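Local coordinates for protein aminoglycoside phosphotransferase (Streptomyces rimosus, PDB 6FUC) that probably confers streptomycin resistance as an ATP-dependent kinase that phosphorylates the aminoglycoside at its 3'' hydroxyl, at residues L224-A229 / S242-F247. Numbering follows the deposited sequence.
Sequences LLFATA and SAEEEF
With chi1 at -67°, Phe226 sets its CG anti to its own carbonyl carbon and places its ring against Glu244 and Phe247 of helix 243-251, where Phe247, its CG trans to the backbone N (chi1 -172°), turns a face to meet it. The two rings form an offset edge-to-face pair, centroids 5.3 Å apart, in which Phe226 CE1 comes within 3.6 Å of Phe247 CD1. Leu225 reaches only the Phe247 ring, its CD2 branch 3.6 Å from Phe247 CZ, and its side chain crosses that of Phe247 at about a right angle. One face of the Phe226 ring is covered by the Glu244 side chain: CG sits 3.8 Å from the ring centroid in a CH-pi contact, and the carboxylate beyond it runs nearly parallel to the ring. No direct hydrogen bond joins the segments; instead a water donates to Phe226 O (3.0 Å) and to Glu244 OE2 (3.0 Å). The buried carboxylate also forms salt bridges through OE1 to Arg257 and OE2 to Arg230, which would probably keep it ionised. Trp107 and Ile110 of helix 100-117 pack against Phe247. The short segment axes come within 11.2 Å, their N-to-C directions 144° apart: roughly antiparallel helix packing within the helical C-terminal lobe of the kinase-like aminoglycoside phosphotransferase fold.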
ATOM      1  N   LEU A 224      -7.650  -3.206   4.387  1.00  8.38           N
ATOM      2  CA  LEU A 224      -6.376  -2.824   5.046  1.00  8.69           C
ATOM      3  C   LEU A 224      -6.510  -1.527   5.803  1.00  9.14           C
ATOM      4  O   LEU A 224      -5.968  -1.379   6.890  1.00 10.08           O
ATOM      5  CB  LEU A 224      -5.260  -2.718   4.014  1.00  9.12           C
ATOM      6  CG  LEU A 224      -4.957  -3.937   3.157  1.00 11.55           C
ATOM      7  CD1 LEU A 224      -3.757  -3.702   2.320  1.00 11.06           C
ATOM      8  CD2 LEU A 224      -5.085  -5.255   3.795  1.00 16.84           C
ATOM      9  N   LEU A 225      -7.248  -0.590   5.244  1.00  8.43           N
ATOM     10  CA  LEU A 225      -7.477   0.681   5.906  1.00 10.10           C
ATOM     11  C   LEU A 225      -8.231   0.440   7.229  1.00 10.38           C
ATOM     12  O   LEU A 225      -7.835   0.950   8.278  1.00 11.24           O
ATOM     13  CB  LEU A 225      -8.226   1.592   5.008  1.00 10.04           C
ATOM     14  CG  LEU A 225      -8.622   2.917   5.659  1.00 14.20           C
ATOM     15  CD1 LEU A 225      -7.506   3.749   6.234  1.00 14.26           C
ATOM     16  CD2 LEU A 225      -9.390   3.719   4.657  1.00 18.59           C
ATOM     17  N   PHE A 226      -9.300  -0.338   7.174  1.00  9.99           N
ATOM     18  CA  PHE A 226     -10.081  -0.557   8.366  1.00 10.81           C
ATOM     19  C   PHE A 226      -9.291  -1.329   9.402  1.00 11.58           C
ATOM     20  O   PHE A 226      -9.381  -0.977  10.613  1.00 12.43           O
ATOM     21  CB  PHE A 226     -11.363  -1.304   8.055  1.00 10.93           C
ATOM     22  CG  PHE A 226     -12.356  -0.556   7.234  1.00 11.52           C
ATOM     23  CD1 PHE A 226     -12.281   0.789   7.077  1.00 12.89           C
ATOM     24  CD2 PHE A 226     -13.459  -1.222   6.685  1.00 13.80           C
ATOM     25  CE1 PHE A 226     -13.229   1.486   6.360  1.00 15.09           C
ATOM     26  CE2 PHE A 226     -14.397  -0.552   5.964  1.00 15.62           C
ATOM     27  CZ  PHE A 226     -14.317   0.828   5.789  1.00 16.52           C
ATOM     28  N   ALA A 227      -8.568  -2.368   9.012  1.00 10.99           N
ATOM     29  CA  ALA A 227      -7.839  -3.171  10.025  1.00 11.43           C
ATOM     30  C   ALA A 227      -6.755  -2.342  10.669  1.00 11.86           C
ATOM     31  O   ALA A 227      -6.557  -2.417  11.869  1.00 13.67           O
ATOM     32  CB  ALA A 227      -7.257  -4.386   9.326  1.00 12.31           C
ATOM     33  N   THR A 228      -6.032  -1.542   9.887  1.00 11.23           N
ATOM     34  CA  THR A 228      -4.967  -0.742  10.492  1.00 11.26           C
ATOM     35  C   THR A 228      -5.519   0.393  11.334  1.00 12.72           C
ATOM     36  O   THR A 228      -4.990   0.720  12.387  1.00 14.30           O
ATOM     37  CB  THR A 228      -3.914  -0.325   9.484  1.00 12.28           C
ATOM     38  OG1 THR A 228      -4.485   0.475   8.413  1.00 11.09           O
ATOM     39  CG2 THR A 228      -3.200  -1.503   8.915  1.00 13.10           C
ATOM     40  N   ALA A 229      -6.643   0.955  10.960  1.00 11.81           N
ATOM     41  CA  ALA A 229      -7.255   1.956  11.834  1.00 12.17           C
ATOM     42  C   ALA A 229      -7.799   1.367  13.131  1.00 14.08           C
ATOM     43  O   ALA A 229      -7.777   2.079  14.125  1.00 14.15           O
ATOM     44  CB  ALA A 229      -8.423   2.587  11.129  1.00 12.60           C
ATOM     45  N   SER A 242     -18.378   1.592  15.517  1.00 20.81           N
ATOM     46  CA  SER A 242     -19.122   2.489  14.578  1.00 19.93           C
ATOM     47  C   SER A 242     -18.218   3.042  13.426  1.00 17.42           C
ATOM     48  O   SER A 242     -18.772   3.586  12.428  1.00 19.08           O
ATOM     49  CB  SER A 242     -19.624   3.753  15.368  1.00 24.31           C
ATOM     50  OG  SER A 242     -20.558   4.531  14.639  0.50 28.02           O
ATOM     51  N   ALA A 243     -16.907   3.000  13.581  1.00 16.87           N
ATOM     52  CA  ALA A 243     -15.987   3.688  12.689  1.00 15.99           C
ATOM     53  C   ALA A 243     -16.230   3.275  11.221  1.00 17.27           C
ATOM     54  O   ALA A 243     -16.199   4.140  10.288  1.00 16.94           O
ATOM     55  CB  ALA A 243     -14.536   3.467  13.121  1.00 16.02           C
ATOM     56  N   GLU A 244     -16.337   1.984  10.981  1.00 15.78           N
ATOM     57  CA  GLU A 244     -16.435   1.482   9.604  1.00 17.99           C
ATOM     58  C   GLU A 244     -17.744   1.830   8.953  1.00 17.33           C
ATOM     59  O   GLU A 244     -17.790   2.143   7.768  1.00 17.97           O
ATOM     60  CB  GLU A 244     -16.068  -0.009   9.543  1.00 19.46           C
ATOM     61  CG  GLU A 244     -14.663  -0.161  10.101  1.00 22.54           C
ATOM     62  CD  GLU A 244     -14.240  -1.478  10.641  1.00 34.81           C
ATOM     63  OE1 GLU A 244     -14.848  -2.500  10.301  1.00131.09           O
ATOM     64  OE2 GLU A 244     -13.294  -1.468  11.480  1.00 25.24           O
ATOM     65  N   GLU A 245     -18.835   1.710   9.697  1.00 18.88           N
ATOM     66  CA  GLU A 245     -20.141   2.101   9.150  1.00 22.69           C
ATOM     67  C   GLU A 245     -20.151   3.551   8.750  1.00 21.41           C
ATOM     68  O   GLU A 245     -20.662   3.916   7.708  1.00 20.59           O
ATOM     69  CB  GLU A 245     -21.313   1.846  10.153  1.00 23.18           C
ATOM     70  N   GLU A 246     -19.562   4.400   9.552  1.00 19.42           N
ATOM     71  CA  GLU A 246     -19.583   5.831   9.188  1.00 20.39           C
ATOM     72  C   GLU A 246     -18.639   6.112   7.989  1.00 18.19           C
ATOM     73  O   GLU A 246     -19.025   6.913   7.109  1.00 18.00           O
ATOM     74  CB  GLU A 246     -19.156   6.676  10.344  1.00 21.51           C
ATOM     75  CG  GLU A 246     -20.099   6.570  11.528  1.00 26.70           C
ATOM     76  CD  GLU A 246     -20.100   7.739  12.444  1.00 26.52           C
ATOM     77  OE1 GLU A 246     -19.346   8.721  12.224  1.00 26.65           O
ATOM     78  OE2 GLU A 246     -20.909   7.663  13.393  1.00 30.45           O
ATOM     79  N   PHE A 247     -17.486   5.437   7.922  1.00 16.10           N
ATOM     80  CA  PHE A 247     -16.607   5.577   6.731  1.00 13.46           C
ATOM     81  C   PHE A 247     -17.419   5.160   5.495  1.00 15.08           C
ATOM     82  O   PHE A 247     -17.420   5.830   4.487  1.00 14.73           O
ATOM     83  CB  PHE A 247     -15.398   4.717   6.905  1.00 13.38           C
ATOM     84  CG  PHE A 247     -14.369   4.929   5.845  1.00 13.20           C
ATOM     85  CD1 PHE A 247     -14.537   4.395   4.599  1.00 14.39           C
ATOM     86  CD2 PHE A 247     -13.260   5.735   6.081  1.00 15.53           C
ATOM     87  CE1 PHE A 247     -13.493   4.604   3.628  1.00 13.70           C
ATOM     88  CE2 PHE A 247     -12.306   5.946   5.145  1.00 15.12           C
ATOM     89  CZ  PHE A 247     -12.432   5.400   3.908  1.00 14.36           C
TER
HETATM   90  O   HOH W   1     -11.525   0.900  11.379  1.00 21.03           O